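Local coordinates for glycoside hydrolase family 43 (Halothermothrix orenii, PDB 4QQS), which has alpha-L-arabinofuranosidase activity and probably takes part in breaking down polysaccharides such as xylan, on a five-bladed beta-propeller scaffold, at residues F118-S123 / L168-D173; A127-D132 / P137-V142. All coordinates share one frame; numbering follows the deposited sequence.

Overall arrangement
Both contacts belong to the same region of the five-bladed propeller, and they touch. Interaction 2 is a buried antiparallel hairpin, strands 124-131 and 137-143, held by main-chain hydrogen bonds with packed side chains on each face. Interaction 1 lies at the surface, where the loop leading into strand 124-131 meets the loop between strands 153-162 and 175-178; it has no hydrogen bond of its own and relies on a leucine against a ring and a guanidinium group. Strand 137-143 connects them: Leu170 packs on Ile139 and Tyr141, the ring of Phe118 meets that of Tyr141, and Arg120 NH1 probably hydrogen-bonds Tyr141 OH. The hairpin is nested in sequence between the two loops.

Interaction 1 of 2, residues F118-S123 / L168-D173; sequences FDRGLS and LELKGD
Phe118 and Leu170 meet between two surface loops of the five-bladed propeller, whose backbones stay well apart: the nearest CA atoms, those of Phe118 and Glu169, are 8.0 Å from each other. Segment 118-123 runs into strand 124-131, while 168-173 precedes strand 175-178, and no hydrogen bond joins them. The first loop is shaped by an Asx turn in which Gly121 N donates to Asp119 OD1 over 3.2 Å, and Asp119 OD2 makes a salt bridge with Lys97.

Side chains close the gap. Phe118 has its CG between the backbone N and the carbonyl carbon (chi1 64°), which swings the ring toward Leu170. The leucine comes in at about a right angle and lays CD2 over one face, a CH-pi contact 4.1 Å from the ring centroid. Arg120 is extended from CG to NE, and one face of its guanidinium is met near the rim by Phe118 CD2, 3.4 Å above the plane. Its polar end is gripped outside the two loops, NH1 by Tyr141 OH and NH2 by Gln161 OE1, which should limit how the group can turn. Leu170 CD2 touches two neighbours at once, Phe118 CD1 at 3.7 Å and Arg120 NH2 at 3.8 Å.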
ATOM      1  N   PHE A 118      -0.383 -10.061  15.223  1.00  8.48           N
ATOM      2  CA  PHE A 118       0.751 -10.274  16.112  1.00  8.72           C
ATOM      3  C   PHE A 118       0.873  -9.046  16.998  1.00  8.79           C
ATOM      4  O   PHE A 118       0.296  -7.996  16.694  1.00  8.77           O
ATOM      5  CB  PHE A 118       2.060 -10.562  15.346  1.00  8.74           C
ATOM      6  CG  PHE A 118       2.559  -9.425  14.476  1.00  8.69           C
ATOM      7  CD1 PHE A 118       2.100  -9.283  13.175  1.00  8.55           C
ATOM      8  CD2 PHE A 118       3.524  -8.523  14.934  1.00  8.92           C
ATOM      9  CE1 PHE A 118       2.577  -8.260  12.352  1.00  8.54           C
ATOM     10  CE2 PHE A 118       4.008  -7.514  14.114  1.00  9.04           C
ATOM     11  CZ  PHE A 118       3.521  -7.385  12.825  1.00  8.88           C
ATOM     12  N   ASP A 119       1.602  -9.179  18.102  1.00  9.36           N
ATOM     13  CA  ASP A 119       1.673  -8.109  19.087  1.00 10.40           C
ATOM     14  C   ASP A 119       3.011  -8.192  19.790  1.00  9.86           C
ATOM     15  O   ASP A 119       3.308  -9.198  20.433  1.00 11.35           O
ATOM     16  CB  ASP A 119       0.513  -8.259  20.079  1.00 12.07           C
ATOM     17  CG  ASP A 119       0.347  -7.071  20.999  1.00 12.98           C
ATOM     18  OD1 ASP A 119       1.204  -6.156  20.994  1.00 13.88           O
ATOM     19  OD2 ASP A 119      -0.677  -7.053  21.723  1.00 13.49           O
ATOM     20  N   ARG A 120       3.819  -7.144  19.643  1.00  9.42           N
ATOM     21  CA  ARG A 120       5.158  -7.091  20.227  1.00  9.25           C
ATOM     22  C   ARG A 120       5.343  -5.831  21.074  1.00  9.43           C
ATOM     23  O   ARG A 120       6.475  -5.399  21.315  1.00 10.42           O
ATOM     24  CB  ARG A 120       6.218  -7.171  19.126  1.00  9.45           C
ATOM     25  CG  ARG A 120       6.107  -8.419  18.297  1.00  9.23           C
ATOM     26  CD  ARG A 120       6.942  -8.346  17.038  1.00  9.26           C
ATOM     27  NE  ARG A 120       6.652  -9.495  16.195  1.00  9.25           N
ATOM     28  CZ  ARG A 120       6.953  -9.558  14.900  1.00  8.58           C
ATOM     29  NH1 ARG A 120       7.600  -8.562  14.308  1.00  9.08           N
ATOM     30  NH2 ARG A 120       6.602 -10.618  14.193  1.00  9.23           N
ATOM     31  N   GLY A 121       4.242  -5.231  21.521  1.00  9.37           N
ATOM     32  CA  GLY A 121       4.330  -4.063  22.373  1.00  9.42           C
ATOM     33  C   GLY A 121       4.846  -2.819  21.676  1.00  8.89           C
ATOM     34  O   GLY A 121       5.335  -1.903  22.323  1.00 10.09           O
ATOM     35  N   LEU A 122       4.729  -2.791  20.353  1.00  8.42           N
ATOM     36  CA  LEU A 122       5.181  -1.663  19.541  1.00  8.04           C
ATOM     37  C   LEU A 122       4.156  -1.408  18.440  1.00  7.63           C
ATOM     38  O   LEU A 122       3.128  -2.085  18.365  1.00  9.01           O
ATOM     39  CB  LEU A 122       6.571  -1.946  18.958  1.00  9.04           C
ATOM     40  CG  LEU A 122       7.703  -2.037  19.979  1.00  9.94           C
ATOM     41  CD1 LEU A 122       8.965  -2.559  19.320  1.00 11.20           C
ATOM     42  CD2 LEU A 122       7.941  -0.676  20.616  1.00 11.12           C
ATOM     43  N   SER A 123       4.422  -0.413  17.601  1.00  7.55           N
ATOM     44  CA  SER A 123       3.501  -0.036  16.543  1.00  6.89           C
ATOM     45  C   SER A 123       3.929  -0.569  15.181  1.00  6.74           C
ATOM     46  O   SER A 123       5.075  -0.381  14.747  1.00  6.98           O
ATOM     47  CB  SER A 123       3.346   1.480  16.491  1.00  7.40           C
ATOM     48  OG  SER A 123       2.520   1.933  17.563  1.00  7.94           O
ATOM     49  N   LEU A 168      -1.705 -17.245   9.778  1.00 12.87           N
ATOM     50  CA  LEU A 168      -1.871 -16.903  11.196  1.00 12.60           C
ATOM     51  C   LEU A 168      -0.571 -16.755  11.992  1.00 12.17           C
ATOM     52  O   LEU A 168      -0.600 -16.229  13.112  1.00 13.20           O
ATOM     53  CB  LEU A 168      -2.767 -17.928  11.888  1.00 13.33           C
ATOM     54  CG  LEU A 168      -4.138 -18.144  11.255  1.00 14.38           C
ATOM     55  CD1 LEU A 168      -4.886 -19.232  12.008  1.00 14.61           C
ATOM     56  CD2 LEU A 168      -4.960 -16.867  11.205  1.00 15.96           C
ATOM     57  N   GLU A 169       0.553 -17.219  11.437  1.00 11.85           N
ATOM     58  CA  GLU A 169       1.836 -17.144  12.121  1.00 12.01           C
ATOM     59  C   GLU A 169       2.841 -16.494  11.210  1.00 11.03           C
ATOM     60  O   GLU A 169       2.843 -16.755  10.000  1.00 12.07           O
ATOM     61  CB  GLU A 169       2.347 -18.542  12.483  1.00 13.94           C
ATOM     62  CG  GLU A 169       3.658 -18.530  13.307  1.00 16.26           C
ATOM     63  CD  GLU A 169       4.564 -19.746  13.108  1.00 19.25           C
ATOM     64  OE1 GLU A 169       4.251 -20.648  12.297  1.00 20.60           O
ATOM     65  OE2 GLU A 169       5.616 -19.802  13.783  1.00 20.53           O
ATOM     66  N   LEU A 170       3.700 -15.677  11.803  1.00 10.71           N
ATOM     67  CA  LEU A 170       4.837 -15.115  11.104  1.00  9.96           C
ATOM     68  C   LEU A 170       6.045 -15.966  11.504  1.00 10.28           C
ATOM     69  O   LEU A 170       6.388 -16.062  12.693  1.00 11.46           O
ATOM     70  CB  LEU A 170       5.027 -13.656  11.488  1.00  9.70           C
ATOM     71  CG  LEU A 170       4.075 -12.651  10.827  1.00 10.03           C
ATOM     72  CD1 LEU A 170       2.625 -12.806  11.246  1.00 12.13           C
ATOM     73  CD2 LEU A 170       4.524 -11.250  11.109  1.00 10.22           C
ATOM     74  N   LYS A 171       6.660 -16.628  10.528  1.00 10.12           N
ATOM     75  CA  LYS A 171       7.706 -17.613  10.812  1.00 10.75           C
ATOM     76  C   LYS A 171       9.016 -16.956  11.188  1.00 10.35           C
ATOM     77  O   LYS A 171       9.405 -15.945  10.605  1.00  9.90           O
ATOM     78  CB  LYS A 171       7.931 -18.510   9.584  1.00 12.70           C
ATOM     79  CG  LYS A 171       6.765 -19.424   9.228  1.00 15.73           C
ATOM     80  CD  LYS A 171       7.045 -20.211   7.939  1.00 19.20           C
ATOM     81  CE  LYS A 171       6.796 -21.688   8.081  1.00 20.07           C
ATOM     82  NZ  LYS A 171       7.302 -22.450   6.912  1.00 19.36           N
ATOM     83  N   GLY A 172       9.716 -17.574  12.130  1.00 10.76           N
ATOM     84  CA  GLY A 172      11.069 -17.185  12.445  1.00 10.78           C
ATOM     85  C   GLY A 172      11.200 -15.773  12.964  1.00 10.36           C
ATOM     86  O   GLY A 172      10.259 -15.213  13.522  1.00 11.20           O
ATOM     87  N   ASP A 173      12.387 -15.210  12.781  1.00 10.80           N
ATOM     88  CA  ASP A 173      12.677 -13.863  13.234  1.00 10.97           C
ATOM     89  C   ASP A 173      12.311 -12.865  12.146  1.00  9.71           C
ATOM     90  O   ASP A 173      12.396 -13.163  10.959  1.00  9.73           O
ATOM     91  CB  ASP A 173      14.174 -13.721  13.523  1.00 13.46           C
ATOM     92  CG  ASP A 173      14.648 -14.589  14.670  1.00 16.20           C
ATOM     93  OD1 ASP A 173      13.866 -14.851  15.606  1.00 16.49           O
ATOM     94  OD2 ASP A 173      15.832 -14.978  14.649  1.00 17.56           O
TER

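Interaction 2 of 2, residues A127-D132 / P137-V142; sequences AHIFID and PYIYYV
In the antiparallel beta hairpin of strands 124-131 and 137-143, Ala127 sets its CB 3.9 Å from Ile139 CD1. His128 and Tyr140 form a hydrogen-bonded pair: His128 N reaches Tyr140 O on a bent path (138° at the hydrogen), whereas the return bond from Tyr140 N to His128 O is nearly straight at 175°. Their side chains run side by side in the same direction, with Tyr140 CD1 at the edge of the imidazole. His128 ND1 is tied to Glu75, a ligand of the bound sodium ion, placing the histidine in the second shell of that site. Ile129 and Ile139, a non-hydrogen-bonded pair, share the opposite face, their CG1 atoms in contact.

Phe130 repeats the two-bond pattern with Tyr138, and its CG, anti to the backbone N (chi1 169°), sets its side chain alongside that of Tyr138; its CB also rests 3.9 Å from Tyr140 CE1, at that ring's edge. Ile131 bends its CD1 back to Pro137 CB at 3.6 Å. Past the strand, a water bridges Asp132 OD2 and Tyr138 OH, 2.7 Å from the hydroxyl oxygen. Tyr206 OH also hydrogen-bonds OD2, while Lys201 NZ forms a salt bridge with OD1, which probably keeps the carboxylate ionised.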
ATOM      1  N   ALA A 127       0.865  -3.502   6.481  1.00  7.18           N
ATOM      2  CA  ALA A 127       1.025  -4.882   6.063  1.00  7.64           C
ATOM      3  C   ALA A 127       0.695  -5.073   4.583  1.00  7.40           C
ATOM      4  O   ALA A 127      -0.244  -4.484   4.041  1.00  8.11           O
ATOM      5  CB  ALA A 127       0.155  -5.797   6.886  1.00  8.89           C
ATOM      6  N   HIS A 128       1.475  -5.943   3.960  1.00  7.21           N
ATOM      7  CA  HIS A 128       1.323  -6.301   2.566  1.00  6.95           C
ATOM      8  C   HIS A 128       1.670  -7.778   2.451  1.00  7.03           C
ATOM      9  O   HIS A 128       2.783  -8.172   2.751  1.00  6.96           O
ATOM     10  CB  HIS A 128       2.270  -5.470   1.705  1.00  6.94           C
ATOM     11  CG  HIS A 128       2.335  -5.933   0.290  1.00  7.24           C
ATOM     12  ND1 HIS A 128       1.308  -5.741  -0.602  1.00  8.28           N
ATOM     13  CD2 HIS A 128       3.297  -6.616  -0.382  1.00  8.24           C
ATOM     14  CE1 HIS A 128       1.634  -6.296  -1.761  1.00  9.24           C
ATOM     15  NE2 HIS A 128       2.836  -6.825  -1.658  1.00  9.61           N
ATOM     16  N   ILE A 129       0.714  -8.595   2.034  1.00  8.62           N
ATOM     17  CA  ILE A 129       0.960 -10.016   1.851  1.00  8.92           C
ATOM     18  C   ILE A 129       1.200 -10.293   0.375  1.00  9.10           C
ATOM     19  O   ILE A 129       0.368  -9.973  -0.469  1.00 10.55           O
ATOM     20  CB  ILE A 129      -0.199 -10.893   2.402  1.00  9.88           C
ATOM     21  CG1 ILE A 129      -0.348 -10.690   3.913  1.00 10.48           C
ATOM     22  CG2 ILE A 129       0.065 -12.372   2.094  1.00 10.06           C
ATOM     23  CD1 ILE A 129      -1.550 -11.398   4.537  1.00 11.75           C
ATOM     24  N   PHE A 130       2.357 -10.875   0.092  1.00  9.10           N
ATOM     25  CA  PHE A 130       2.791 -11.293  -1.234  1.00  9.15           C
ATOM     26  C   PHE A 130       2.774 -12.810  -1.293  1.00  8.86           C
ATOM     27  O   PHE A 130       3.418 -13.462  -0.480  1.00  8.94           O
ATOM     28  CB  PHE A 130       4.216 -10.773  -1.481  1.00  9.62           C
ATOM     29  CG  PHE A 130       4.880 -11.361  -2.700  1.00 10.00           C
ATOM     30  CD1 PHE A 130       4.459 -11.032  -3.975  1.00 11.42           C
ATOM     31  CD2 PHE A 130       5.921 -12.255  -2.565  1.00 10.23           C
ATOM     32  CE1 PHE A 130       5.077 -11.589  -5.092  1.00 12.14           C
ATOM     33  CE2 PHE A 130       6.529 -12.801  -3.661  1.00 11.26           C
ATOM     34  CZ  PHE A 130       6.108 -12.471  -4.928  1.00 11.66           C
ATOM     35  N   ILE A 131       2.033 -13.359  -2.251  1.00 10.17           N
ATOM     36  CA  ILE A 131       2.010 -14.791  -2.477  1.00 10.93           C
ATOM     37  C   ILE A 131       2.917 -15.084  -3.680  1.00 10.98           C
ATOM     38  O   ILE A 131       2.642 -14.644  -4.797  1.00 12.29           O
ATOM     39  CB  ILE A 131       0.571 -15.315  -2.738  1.00 12.46           C
ATOM     40  CG1 ILE A 131      -0.399 -14.868  -1.635  1.00 12.41           C
ATOM     41  CG2 ILE A 131       0.579 -16.829  -2.868  1.00 13.55           C
ATOM     42  CD1 ILE A 131      -0.020 -15.282  -0.245  1.00 12.76           C
ATOM     43  N   ASP A 132       4.012 -15.803  -3.457  1.00 10.38           N
ATOM     44  CA  ASP A 132       4.952 -16.085  -4.539  1.00 10.77           C
ATOM     45  C   ASP A 132       4.371 -17.123  -5.504  1.00 11.08           C
ATOM     46  O   ASP A 132       3.343 -17.749  -5.243  1.00 11.71           O
ATOM     47  CB  ASP A 132       6.284 -16.555  -3.952  1.00 10.50           C
ATOM     48  CG  ASP A 132       7.478 -16.293  -4.858  1.00 10.81           C
ATOM     49  OD1 ASP A 132       7.311 -15.876  -6.025  1.00 12.03           O
ATOM     50  OD2 ASP A 132       8.598 -16.533  -4.376  1.00 12.10           O
ATOM     51  N   PRO A 137       3.457 -17.634   1.189  1.00 10.77           N
ATOM     52  CA  PRO A 137       3.109 -16.271   1.584  1.00 10.16           C
ATOM     53  C   PRO A 137       4.224 -15.586   2.361  1.00  9.07           C
ATOM     54  O   PRO A 137       4.908 -16.203   3.184  1.00  9.50           O
ATOM     55  CB  PRO A 137       1.896 -16.479   2.494  1.00 11.89           C
ATOM     56  CG  PRO A 137       2.040 -17.868   3.037  1.00 13.59           C
ATOM     57  CD  PRO A 137       2.897 -18.643   2.107  1.00 12.44           C
ATOM     58  N   TYR A 138       4.378 -14.295   2.092  1.00  8.20           N
ATOM     59  CA  TYR A 138       5.286 -13.434   2.822  1.00  7.61           C
ATOM     60  C   TYR A 138       4.551 -12.168   3.208  1.00  8.03           C
ATOM     61  O   TYR A 138       3.797 -11.633   2.415  1.00 10.30           O
ATOM     62  CB  TYR A 138       6.490 -13.056   1.957  1.00  8.17           C
ATOM     63  CG  TYR A 138       7.301 -14.236   1.497  1.00  8.42           C
ATOM     64  CD1 TYR A 138       6.970 -14.921   0.336  1.00  9.23           C
ATOM     65  CD2 TYR A 138       8.387 -14.688   2.231  1.00  9.75           C
ATOM     66  CE1 TYR A 138       7.700 -16.011  -0.089  1.00 10.16           C
ATOM     67  CE2 TYR A 138       9.124 -15.795   1.819  1.00 10.62           C
ATOM     68  CZ  TYR A 138       8.767 -16.449   0.655  1.00 10.78           C
ATOM     69  OH  TYR A 138       9.488 -17.536   0.210  1.00 12.76           O
ATOM     70  N   ILE A 139       4.778 -11.695   4.422  1.00  7.03           N
ATOM     71  CA  ILE A 139       4.225 -10.428   4.861  1.00  6.68           C
ATOM     72  C   ILE A 139       5.338  -9.404   5.001  1.00  6.41           C
ATOM     73  O   ILE A 139       6.352  -9.652   5.648  1.00  7.01           O
ATOM     74  CB  ILE A 139       3.389 -10.577   6.163  1.00  7.06           C
ATOM     75  CG1 ILE A 139       2.656  -9.266   6.473  1.00  7.78           C
ATOM     76  CG2 ILE A 139       4.237 -11.040   7.339  1.00  7.77           C
ATOM     77  CD1 ILE A 139       1.636  -9.387   7.601  1.00  9.28           C
ATOM     78  N   TYR A 140       5.131  -8.261   4.354  1.00  5.73           N
ATOM     79  CA  TYR A 140       5.998  -7.093   4.462  1.00  6.17           C
ATOM     80  C   TYR A 140       5.235  -6.099   5.316  1.00  6.17           C
ATOM     81  O   TYR A 140       4.051  -5.915   5.122  1.00  7.64           O
ATOM     82  CB  TYR A 140       6.269  -6.512   3.055  1.00  6.34           C
ATOM     83  CG  TYR A 140       7.032  -7.464   2.185  1.00  6.51           C
ATOM     84  CD1 TYR A 140       6.389  -8.467   1.477  1.00  6.66           C
ATOM     85  CD2 TYR A 140       8.405  -7.395   2.096  1.00  6.67           C
ATOM     86  CE1 TYR A 140       7.104  -9.388   0.729  1.00  7.28           C
ATOM     87  CE2 TYR A 140       9.132  -8.299   1.336  1.00  7.15           C
ATOM     88  CZ  TYR A 140       8.476  -9.304   0.656  1.00  7.01           C
ATOM     89  OH  TYR A 140       9.139 -10.246  -0.077  1.00  8.01           O
ATOM     90  N   TYR A 141       5.903  -5.478   6.279  1.00  5.86           N
ATOM     91  CA  TYR A 141       5.207  -4.576   7.180  1.00  6.03           C
ATOM     92  C   TYR A 141       6.174  -3.552   7.739  1.00  5.34           C
ATOM     93  O   TYR A 141       7.385  -3.706   7.648  1.00  6.38           O
ATOM     94  CB  TYR A 141       4.519  -5.356   8.305  1.00  6.31           C
ATOM     95  CG  TYR A 141       5.455  -6.213   9.128  1.00  6.45           C
ATOM     96  CD1 TYR A 141       6.062  -5.722  10.264  1.00  6.95           C
ATOM     97  CD2 TYR A 141       5.747  -7.519   8.760  1.00  7.85           C
ATOM     98  CE1 TYR A 141       6.915  -6.507  11.021  1.00  6.97           C
ATOM     99  CE2 TYR A 141       6.609  -8.310   9.509  1.00  8.24           C
ATOM    100  CZ  TYR A 141       7.183  -7.801  10.643  1.00  7.28           C
ATOM    101  OH  TYR A 141       8.052  -8.549  11.419  1.00  8.30           O
ATOM    102  N   VAL A 142       5.617  -2.505   8.328  1.00  5.53           N
ATOM    103  CA  VAL A 142       6.398  -1.390   8.828  1.00  5.68           C
ATOM    104  C   VAL A 142       6.435  -1.401  10.351  1.00  5.61           C
ATOM    105  O   VAL A 142       5.399  -1.467  11.012  1.00  6.62           O
ATOM    106  CB  VAL A 142       5.807  -0.056   8.346  1.00  6.10           C
ATOM    107  CG1 VAL A 142       6.504   1.125   8.989  1.00  7.62           C
ATOM    108  CG2 VAL A 142       5.913   0.030   6.820  1.00  6.47           C
TER
HETATM  109  O   HOH W   1       8.959 -18.411  -2.332  1.00 16.42           O